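Local coordinates for protein acetyltransferase (Escherichia coli, PDB 7BYY) that acts as a toxin of the GNAT acetyltransferase family that acetylates aminoacyl-tRNAs, probably including glycyl-tRNA(Gly), using acetyl-CoA, at residues 44-47 with 48-52; 104-107 with 108-111; 123-126 with 127-131; 144-147 with 148-152. The protein carries 1 engineered substitution. All coordinates share one frame; numbering follows the deposited sequence.

Interaction 1 (44-47 with 48-52); sequences SLKK and SVRNS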
loop_
_atom_site.group_PDB
_atom_site.type_symbol
_atom_site.label_atom_id
_atom_site.label_comp_id
_atom_site.label_asym_id
_atom_site.label_seq_id
_atom_site.Cartn_x
_atom_site.Cartn_y
_atom_site.Cartn_z
ATOM N N SER A 44 4.144 14.920 -17.458
ATOM C CA SER A 44 4.741 13.871 -16.642
ATOM C C SER A 44 3.781 12.771 -16.216
ATOM O O SER A 44 4.216 11.821 -15.554
ATOM C CB SER A 44 5.379 14.483 -15.388
ATOM O OG SER A 44 5.705 13.479 -14.441
ATOM N N LEU A 45 2.497 12.859 -16.569
ATOM C CA LEU A 45 1.532 11.886 -16.066
ATOM C C LEU A 45 1.788 10.496 -16.638
ATOM O O LEU A 45 1.717 9.497 -15.911
ATOM C CB LEU A 45 0.110 12.344 -16.387
ATOM C CG LEU A 45 -0.985 11.295 -16.179
ATOM C CD1 LEU A 45 -1.134 10.936 -14.703
ATOM C CD2 LEU A 45 -2.304 11.767 -16.764
ATOM N N LYS A 46 2.091 10.415 -17.936
ATOM C CA LYS A 46 2.254 9.119 -18.587
ATOM C C LYS A 46 3.440 8.348 -18.016
ATOM O O LYS A 46 3.344 7.141 -17.765
ATOM C CB LYS A 46 2.420 9.311 -20.094
ATOM C CG LYS A 46 1.157 9.736 -20.824
ATOM C CD LYS A 46 1.338 9.606 -22.324
ATOM C CE LYS A 46 0.012 9.403 -23.035
ATOM N NZ LYS A 46 0.197 8.876 -24.423
ATOM N N LYS A 47 4.565 9.028 -17.801
ATOM C CA LYS A 47 5.773 8.333 -17.378
ATOM C C LYS A 47 5.765 7.997 -15.897
ATOM O O LYS A 47 6.448 7.056 -15.479
ATOM C CB LYS A 47 6.995 9.176 -17.712
ATOM C CG LYS A 47 6.818 9.962 -18.986
ATOM C CD LYS A 47 7.783 11.128 -19.029
ATOM C CE LYS A 47 8.769 10.934 -20.174
ATOM N NZ LYS A 47 9.571 12.129 -20.498
ATOM N N SER A 48 5.015 8.747 -15.091
ATOM C CA SER A 48 4.958 8.444 -13.666
ATOM C C SER A 48 4.305 7.089 -13.420
ATOM O O SER A 48 4.854 6.245 -12.704
ATOM C CB SER A 48 4.218 9.554 -12.921
ATOM O OG SER A 48 5.019 10.718 -12.839
ATOM N N VAL A 49 3.131 6.857 -14.013
ATOM C CA VAL A 49 2.455 5.582 -13.796
ATOM C C VAL A 49 3.098 4.455 -14.593
ATOM O O VAL A 49 2.937 3.283 -14.231
ATOM C CB VAL A 49 0.952 5.679 -14.113
ATOM C CG1 VAL A 49 0.360 6.942 -13.497
ATOM C CG2 VAL A 49 0.705 5.643 -15.605
ATOM N N ARG A 50 3.830 4.772 -15.664
ATOM C CA ARG A 50 4.595 3.745 -16.364
ATOM C C ARG A 50 5.703 3.206 -15.472
ATOM O O ARG A 50 5.884 1.988 -15.351
ATOM C CB ARG A 50 5.171 4.311 -17.662
ATOM C CG ARG A 50 4.404 3.903 -18.908
ATOM C CD ARG A 50 5.259 4.030 -20.157
ATOM N NE ARG A 50 5.120 5.340 -20.788
ATOM C CZ ARG A 50 4.302 5.599 -21.804
ATOM N NH1 ARG A 50 3.541 4.633 -22.305
ATOM N NH2 ARG A 50 4.243 6.822 -22.318
ATOM N N ASN A 51 6.451 4.104 -14.829
ATOM C CA ASN A 51 7.388 3.703 -13.788
ATOM C C ASN A 51 6.675 3.082 -12.596
ATOM O O ASN A 51 7.323 2.427 -11.773
ATOM C CB ASN A 51 8.208 4.916 -13.340
ATOM C CG ASN A 51 9.452 4.533 -12.559
ATOM O OD1 ASN A 51 9.372 3.955 -11.473
ATOM N ND2 ASN A 51 10.616 4.860 -13.110
ATOM N N SER A 52 5.355 3.251 -12.506
ATOM C CA SER A 52 4.586 2.925 -11.305
ATOM C C SER A 52 5.077 3.756 -10.122
ATOM O O SER A 52 5.235 3.258 -9.006
ATOM C CB SER A 52 4.616 1.425 -10.986
ATOM O OG SER A 52 5.833 1.048 -10.372
#

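Interaction 2 (104-107 with 108-111); sequences GVAR and KYQK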
loop_
_atom_site.group_PDB
_atom_site.type_symbol
_atom_site.label_atom_id
_atom_site.label_comp_id
_atom_site.label_asym_id
_atom_site.label_seq_id
_atom_site.Cartn_x
_atom_site.Cartn_y
_atom_site.Cartn_z
ATOM N N GLY A 104 -6.918 17.412 -9.028
ATOM C CA GLY A 104 -7.323 18.644 -9.681
ATOM C C GLY A 104 -8.494 18.415 -10.610
ATOM O O GLY A 104 -8.585 17.382 -11.272
ATOM N N VAL A 105 -9.395 19.394 -10.644
ATOM C CA VAL A 105 -10.533 19.409 -11.555
ATOM C C VAL A 105 -10.310 20.534 -12.553
ATOM O O VAL A 105 -9.983 21.661 -12.158
ATOM C CB VAL A 105 -11.863 19.597 -10.802
ATOM C CG1 VAL A 105 -12.992 19.903 -11.782
ATOM C CG2 VAL A 105 -12.188 18.367 -9.971
ATOM N N ALA A 106 -10.476 20.230 -13.839
ATOM C CA ALA A 106 -10.328 21.246 -14.871
ATOM C C ALA A 106 -11.259 22.422 -14.596
ATOM O O ALA A 106 -12.369 22.259 -14.082
ATOM C CB ALA A 106 -10.608 20.654 -16.253
ATOM N N ARG A 107 -10.789 23.622 -14.941
ATOM C CA ARG A 107 -11.464 24.839 -14.496
ATOM C C ARG A 107 -12.862 24.965 -15.088
ATOM O O ARG A 107 -13.778 25.464 -14.424
ATOM C CB ARG A 107 -10.621 26.064 -14.847
ATOM C CG ARG A 107 -9.527 26.368 -13.836
ATOM C CD ARG A 107 -9.124 27.826 -13.891
ATOM N NE ARG A 107 -8.711 28.211 -15.236
ATOM C CZ ARG A 107 -8.945 29.401 -15.776
ATOM N NH1 ARG A 107 -9.593 30.330 -15.086
ATOM N NH2 ARG A 107 -8.531 29.661 -17.009
ATOM N N LYS A 108 -13.052 24.522 -16.329
ATOM C CA LYS A 108 -14.367 24.640 -16.947
ATOM C C LYS A 108 -15.368 23.619 -16.420
ATOM O O LYS A 108 -16.512 23.605 -16.886
ATOM C CB LYS A 108 -14.255 24.529 -18.470
ATOM C CG LYS A 108 -13.837 23.174 -18.995
ATOM C CD LYS A 108 -14.220 23.043 -20.460
ATOM C CE LYS A 108 -13.130 22.362 -21.259
ATOM N NZ LYS A 108 -13.482 22.271 -22.705
ATOM N N TYR A 109 -14.970 22.769 -15.469
ATOM C CA TYR A 109 -15.889 21.884 -14.765
ATOM C C TYR A 109 -15.954 22.166 -13.272
ATOM O O TYR A 109 -16.689 21.474 -12.559
ATOM C CB TYR A 109 -15.501 20.413 -14.966
ATOM C CG TYR A 109 -15.231 20.016 -16.394
ATOM C CD1 TYR A 109 -13.952 20.102 -16.925
ATOM C CD2 TYR A 109 -16.249 19.536 -17.209
ATOM C CE1 TYR A 109 -13.692 19.734 -18.227
ATOM C CE2 TYR A 109 -15.999 19.164 -18.516
ATOM C CZ TYR A 109 -14.719 19.267 -19.016
ATOM O OH TYR A 109 -14.461 18.903 -20.313
ATOM N N GLN A 110 -15.202 23.144 -12.776
ATOM C CA GLN A 110 -15.181 23.423 -11.350
ATOM C C GLN A 110 -16.522 24.000 -10.896
ATOM O O GLN A 110 -17.410 24.296 -11.700
ATOM C CB GLN A 110 -14.038 24.379 -11.009
ATOM C CG GLN A 110 -12.654 23.764 -11.164
ATOM C CD GLN A 110 -11.536 24.744 -10.862
ATOM O OE1 GLN A 110 -11.784 25.911 -10.554
ATOM N NE2 GLN A 110 -10.296 24.275 -10.954
ATOM N N LYS A 111 -16.655 24.147 -9.576
ATOM C CA LYS A 111 -17.876 24.652 -8.945
ATOM C C LYS A 111 -19.092 23.797 -9.296
ATOM O O LYS A 111 -20.219 24.296 -9.358
ATOM C CB LYS A 111 -18.131 26.118 -9.314
ATOM C CG LYS A 111 -17.376 27.116 -8.456
ATOM C CD LYS A 111 -17.503 28.529 -9.006
ATOM C CE LYS A 111 -17.109 29.573 -7.968
ATOM N NZ LYS A 111 -18.180 29.798 -6.951
#

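Interaction 3 (123-126 with 127-131); sequences FEHV and KIIHQ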
loop_
_atom_site.group_PDB
_atom_site.type_symbol
_atom_site.label_atom_id
_atom_site.label_comp_id
_atom_site.label_asym_id
_atom_site.label_seq_id
_atom_site.Cartn_x
_atom_site.Cartn_y
_atom_site.Cartn_z
ATOM N N PHE A 123 -11.921 7.218 -2.632
ATOM C CA PHE A 123 -12.206 6.499 -1.394
ATOM C C PHE A 123 -12.580 5.049 -1.674
ATOM O O PHE A 123 -12.183 4.141 -0.935
ATOM C CB PHE A 123 -13.326 7.198 -0.622
ATOM C CG PHE A 123 -12.881 8.431 0.112
ATOM C CD1 PHE A 123 -11.542 8.794 0.141
ATOM C CD2 PHE A 123 -13.801 9.229 0.774
ATOM C CE1 PHE A 123 -11.131 9.930 0.819
ATOM C CE2 PHE A 123 -13.395 10.366 1.452
ATOM C CZ PHE A 123 -12.059 10.717 1.474
ATOM N N GLU A 124 -13.347 4.812 -2.741
ATOM C CA GLU A 124 -13.692 3.443 -3.102
ATOM C C GLU A 124 -12.458 2.646 -3.497
ATOM O O GLU A 124 -12.381 1.442 -3.226
ATOM C CB GLU A 124 -14.713 3.437 -4.239
ATOM C CG GLU A 124 -15.457 2.125 -4.380
ATOM C CD GLU A 124 -16.521 1.950 -3.314
ATOM O OE1 GLU A 124 -17.368 2.860 -3.170
ATOM O OE2 GLU A 124 -16.511 0.905 -2.624
ATOM N N HIS A 125 -11.483 3.297 -4.133
ATOM C CA HIS A 125 -10.245 2.609 -4.471
ATOM C C HIS A 125 -9.386 2.367 -3.237
ATOM O O HIS A 125 -8.701 1.339 -3.153
ATOM C CB HIS A 125 -9.466 3.408 -5.513
ATOM C CG HIS A 125 -8.411 2.612 -6.212
ATOM N ND1 HIS A 125 -8.708 1.642 -7.145
ATOM C CD2 HIS A 125 -7.062 2.632 -6.107
ATOM C CE1 HIS A 125 -7.587 1.106 -7.591
ATOM N NE2 HIS A 125 -6.572 1.689 -6.976
ATOM N N VAL A 126 -9.410 3.296 -2.278
ATOM C CA VAL A 126 -8.692 3.094 -1.023
ATOM C C VAL A 126 -9.243 1.880 -0.287
ATOM O O VAL A 126 -8.490 1.106 0.318
ATOM C CB VAL A 126 -8.762 4.366 -0.159
ATOM C CG1 VAL A 126 -8.231 4.096 1.238
ATOM C CG2 VAL A 126 -7.976 5.486 -0.811
ATOM N N LYS A 127 -10.564 1.685 -0.339
ATOM C CA LYS A 127 -11.161 0.503 0.273
ATOM C C LYS A 127 -10.611 -0.773 -0.351
ATOM O O LYS A 127 -10.304 -1.739 0.359
ATOM C CB LYS A 127 -12.684 0.559 0.143
ATOM C CG LYS A 127 -13.426 -0.640 0.721
ATOM C CD LYS A 127 -14.923 -0.376 0.756
ATOM C CE LYS A 127 -15.724 -1.669 0.791
ATOM N NZ LYS A 127 -15.313 -2.556 1.919
ATOM N N ILE A 128 -10.471 -0.793 -1.680
ATOM C CA ILE A 128 -9.857 -1.936 -2.347
ATOM C C ILE A 128 -8.438 -2.143 -1.832
ATOM O O ILE A 128 -8.029 -3.263 -1.502
ATOM C CB ILE A 128 -9.875 -1.744 -3.874
ATOM C CG1 ILE A 128 -11.314 -1.634 -4.389
ATOM C CG2 ILE A 128 -9.108 -2.870 -4.567
ATOM C CD1 ILE A 128 -11.889 -2.932 -4.911
ATOM N N ILE A 129 -7.668 -1.057 -1.751
ATOM C CA ILE A 129 -6.290 -1.158 -1.282
ATOM C C ILE A 129 -6.251 -1.695 0.141
ATOM O O ILE A 129 -5.392 -2.516 0.490
ATOM C CB ILE A 129 -5.594 0.210 -1.396
ATOM C CG1 ILE A 129 -5.485 0.614 -2.869
ATOM C CG2 ILE A 129 -4.237 0.180 -0.713
ATOM C CD1 ILE A 129 -5.002 2.026 -3.092
ATOM N N HIS A 130 -7.201 -1.266 0.974
ATOM C CA HIS A 130 -7.189 -1.636 2.385
ATOM C C HIS A 130 -7.416 -3.129 2.585
ATOM O O HIS A 130 -6.885 -3.712 3.538
ATOM C CB HIS A 130 -8.249 -0.832 3.135
ATOM C CG HIS A 130 -8.232 -1.042 4.616
ATOM N ND1 HIS A 130 -7.102 -0.850 5.383
ATOM C CD2 HIS A 130 -9.208 -1.422 5.474
ATOM C CE1 HIS A 130 -7.385 -1.103 6.649
ATOM N NE2 HIS A 130 -8.656 -1.451 6.730
ATOM N N GLN A 131 -8.189 -3.762 1.703
ATOM C CA GLN A 131 -8.478 -5.182 1.867
ATOM C C GLN A 131 -7.292 -6.055 1.476
ATOM O O GLN A 131 -7.131 -7.150 2.024
ATOM C CB GLN A 131 -9.719 -5.555 1.058
ATOM C CG GLN A 131 -11.020 -5.214 1.772
ATOM C CD GLN A 131 -12.131 -4.797 0.823
ATOM O OE1 GLN A 131 -13.126 -4.203 1.238
ATOM N NE2 GLN A 131 -11.967 -5.111 -0.458
#

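Interaction 4 (144-147 with 148-152); sequences PAAI and NFYAR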
loop_
_atom_site.group_PDB
_atom_site.type_symbol
_atom_site.label_atom_id
_atom_site.label_comp_id
_atom_site.label_asym_id
_atom_site.label_seq_id
_atom_site.Cartn_x
_atom_site.Cartn_y
_atom_site.Cartn_z
ATOM N N PRO A 144 -3.149 25.783 0.188
ATOM C CA PRO A 144 -4.094 26.668 0.893
ATOM C C PRO A 144 -5.415 26.873 0.171
ATOM O O PRO A 144 -6.450 27.039 0.828
ATOM C CB PRO A 144 -3.311 27.982 1.012
ATOM C CG PRO A 144 -1.896 27.553 1.061
ATOM C CD PRO A 144 -1.788 26.348 0.161
ATOM N N ALA A 145 -5.420 26.850 -1.161
ATOM C CA ALA A 145 -6.664 26.970 -1.909
ATOM C C ALA A 145 -7.525 25.714 -1.836
ATOM O O ALA A 145 -8.581 25.675 -2.478
ATOM C CB ALA A 145 -6.366 27.307 -3.371
ATOM N N ALA A 146 -7.109 24.694 -1.081
ATOM C CA ALA A 146 -7.874 23.456 -1.007
ATOM C C ALA A 146 -7.973 22.894 0.407
ATOM O O ALA A 146 -8.489 21.782 0.574
ATOM C CB ALA A 146 -7.273 22.398 -1.938
ATOM N N ILE A 147 -7.504 23.620 1.427
ATOM C CA ILE A 147 -7.591 23.120 2.798
ATOM C C ILE A 147 -9.045 22.959 3.218
ATOM O O ILE A 147 -9.420 21.959 3.842
ATOM C CB ILE A 147 -6.833 24.052 3.761
ATOM C CG1 ILE A 147 -5.392 24.253 3.296
ATOM C CG2 ILE A 147 -6.858 23.495 5.172
ATOM C CD1 ILE A 147 -4.616 25.225 4.158
ATOM N N ASN A 148 -9.887 23.939 2.885
ATOM C CA ASN A 148 -11.287 23.869 3.286
ATOM C C ASN A 148 -12.009 22.713 2.608
ATOM O O ASN A 148 -12.940 22.143 3.185
ATOM C CB ASN A 148 -11.987 25.193 2.980
ATOM C CG ASN A 148 -12.020 26.119 4.178
ATOM O OD1 ASN A 148 -11.345 27.149 4.200
ATOM N ND2 ASN A 148 -12.803 25.752 5.189
ATOM N N PHE A 149 -11.593 22.347 1.395
ATOM C CA PHE A 149 -12.231 21.239 0.693
ATOM C C PHE A 149 -12.018 19.922 1.433
ATOM O O PHE A 149 -12.981 19.242 1.807
ATOM C CB PHE A 149 -11.701 21.152 -0.740
ATOM C CG PHE A 149 -12.134 19.916 -1.473
ATOM C CD1 PHE A 149 -13.442 19.775 -1.905
ATOM C CD2 PHE A 149 -11.234 18.894 -1.729
ATOM C CE1 PHE A 149 -13.845 18.636 -2.580
ATOM C CE2 PHE A 149 -11.630 17.753 -2.403
ATOM C CZ PHE A 149 -12.938 17.625 -2.829
ATOM N N TYR A 150 -10.754 19.545 1.655
ATOM C CA TYR A 150 -10.473 18.286 2.339
ATOM C C TYR A 150 -10.975 18.317 3.778
ATOM O O TYR A 150 -11.443 17.299 4.301
ATOM C CB TYR A 150 -8.974 17.979 2.291
ATOM C CG TYR A 150 -8.412 17.822 0.889
ATOM C CD1 TYR A 150 -8.735 16.717 0.104
ATOM C CD2 TYR A 150 -7.558 18.778 0.354
ATOM C CE1 TYR A 150 -8.219 16.575 -1.178
ATOM C CE2 TYR A 150 -7.040 18.646 -0.923
ATOM C CZ TYR A 150 -7.371 17.546 -1.687
ATOM O OH TYR A 150 -6.849 17.423 -2.958
ATOM N N ALA A 151 -10.892 19.480 4.434
ATOM C CA ALA A 151 -11.434 19.603 5.782
ATOM C C ALA A 151 -12.943 19.414 5.790
ATOM O O ALA A 151 -13.496 18.860 6.747
ATOM C CB ALA A 151 -11.071 20.961 6.382
ATOM N N ARG A 152 -13.620 19.852 4.729
ATOM C CA ARG A 152 -15.066 19.705 4.649
ATOM C C ARG A 152 -15.506 18.267 4.417
ATOM O O ARG A 152 -16.707 17.989 4.490
ATOM C CB ARG A 152 -15.635 20.604 3.548
ATOM C CG ARG A 152 -16.025 21.985 4.044
ATOM C CD ARG A 152 -16.882 22.728 3.037
ATOM N NE ARG A 152 -16.077 23.414 2.033
ATOM C CZ ARG A 152 -15.852 22.944 0.810
ATOM N NH1 ARG A 152 -16.377 21.783 0.442
ATOM N NH2 ARG A 152 -15.106 23.637 -0.041
#

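Interaction 1 (44-47 with 48-52)
With its chi1 at -73°, Ser48 places OG beside its own backbone N and back over the preceding turn, where OG lies 3.0 Å from Ser44 O; Ser44 OG, anti to N (chi1 167°), ends up nearby. These are the C-terminal turns of helix 35-50, closed by a Schellman motif: Ser52, with positive phi, is its C-prime residue, Ser52 N bonds weakly to Val49 O and Asp53 N bonds to Ser48 O. Ser44 O is held by two donors of a single residue, Ser48 OG and Ser48 N, the latter at 3.2 Å, and they approach from opposite faces of the carbonyl plane. On the next flank Lys46 and Arg50 run side by side in the same direction, Lys46 CB meeting Arg50 NH2 at 3.8 Å. Their charged ends do not touch: Lys46 extends to Thr23, with which NZ forms a hydrogen bond. Leu45 CD1 lies 4.4 Å from Val49 CG1; Leu45 also touches Tyr18, and Val49 touches Ser20, while Asn51 packs on Ser90 of the second subunit. Further along, Asn51 N reaches Lys47 O at 3.0 Å with a nearly straight N-H (173°), yet it comes from above the plane of that carbonyl.

Interaction 2 (104-107 with 108-111)
The carboxamide of Gln110 turns back along the end of the strand and donates from NE2 to Val105 O at 2.9 Å. The bond is nearly straight (164° at the hydrogen), and the acceptor lies in the plane of the amide, which favours this rotation of the group; NE2 also makes a weak hydrogen bond to Cys32 O. The extended chain of Gln110 slides past Val105 in the opposite direction, with Gln110 CG 3.9 Å from Val105 CG1. Arg107 crosses it as well: Arg107 CG packs 3.6 Å from Gln110 NE2, and the guanidinium plane stands 76° from the amide plane. That guanidinium reaches to a salt bridge with Asp31, so the aliphatic CG, and not the charged end, borders the glutamine. Tyr109 is turned so that the Ala106 methyl sits at the edge of its ring, in the ring plane, with Ala106 CB 3.5 Å from Tyr109 CD1. The backbone joins these side chains in a short 3-10 turn, where Tyr109 N bonds to Ala106 O at 3.0 Å and Gln110 N to Arg107 O at 3.2 Å. Gln110 opens a Q-X-X-G-X sequence that matches the R/Q-X-X-G-X-G/A signature, with which GNAT enzymes bind the pyrophosphate of CoA, up to its last position, where this chain has Asp115. The turn thus links the end of strand 94-105, still paired with strand 67-79 through Gly104 and Ile70, to helix 114-132, whose first residues Phe114 and Asp115 touch Tyr109 and Val105.

Interaction 3 (123-126 with 127-131)
Phe123 O receives Lys127 N at 3.0 Å, the first of the i to i+4 bonds in this part of helix 114-132, the connecting helix of a beta-alpha-beta crossover between the parallel strands 94-105 and 137-142. The ring of Phe123 itself turns away, toward Ile177 of helix 174-187. Next, Glu124 bends at chi2 and lies alongside Lys127, pointing the same way; its OE2 touches Lys127 CD at 3.9 Å, whereas OE1 is hydrogen-bonded to His185, in the histidine run of an apparent C-terminal tag. His125 holds its imidazole anti to its backbone N (chi1 -163°) and crosses Ile129, with His125 CD2 3.7 Å from Ile129 CD1. The same imidazole donates a hydrogen bond from NE2 to Ala132 O of the second subunit, and Ile129 packs on Leu133 of that subunit, so this flank belongs to the dimer interface. Val126, buried, contributes its carbonyl: His130 N meets Val126 O at 2.8 Å, and His130 ND1 is tied to Ile135 N. Lys127, the next residue, reaches one turn ahead, its NZ donating to Gln131 OE1 at 2.8 Å, nearly along the C=O axis.

Interaction 4 (144-147 with 148-152)
Ala146 stands at the N-cap of the short helix 147-151, and its carbonyl O is shared weakly by Phe149 N at 3.3 Å and Tyr150 N at 3.4 Å. Ala151 N then makes a firmer i to i+4 bond with Ile147 O at 2.9 Å. The ring of Tyr150 folds back over this first turn because its CG lies beside the backbone N (chi1 -61°). Its CD2 approaches Ala146 O to 3.2 Å, obliquely, and CE2 lies 3.9 Å from Ala146 CB, so the alanine methyl and carbonyl lie by the CD2 and CE2 atoms of the ring. Phe149, with CG anti to N (chi1 171°), is swung toward its neighbour: Phe149 CD2 sits 3.7 Å above the plane of the Tyr150 ring, over its centre, an aromatic C-H meeting a face. Ile147 packs on Val168 and Met170. The helix follows strand 137-142 and is laid against the sheet: Tyr150 reaches Leu140 and Ala142 of that strand, Leu100 and Leu103 of strand 94-105, and Met170 of strand 168-173, thereby spanning three neighbouring strands, while Phe149 also touches Leu103.

All four contacts are local, yet their settings differ. Interactions 1 and 4 are surface contacts on opposite sides of the chain's centre, and interactions 2 and 3 are partly buried. Interaction 1 ends a helix with serine hydroxyl and backbone bonds, whereas interaction 4 begins one, with aromatic rings turned to the sheet. Interaction 2 follows the end of strand 94-105, which also lies beneath interaction 4, the two centres being about 15 Å apart. The strand's successor, helix 114-132, carries interaction 3. A side-chain amide secures the turn of interaction 2, while regular helical bonds dominate interaction 3. The second subunit touches interactions 1 and 3.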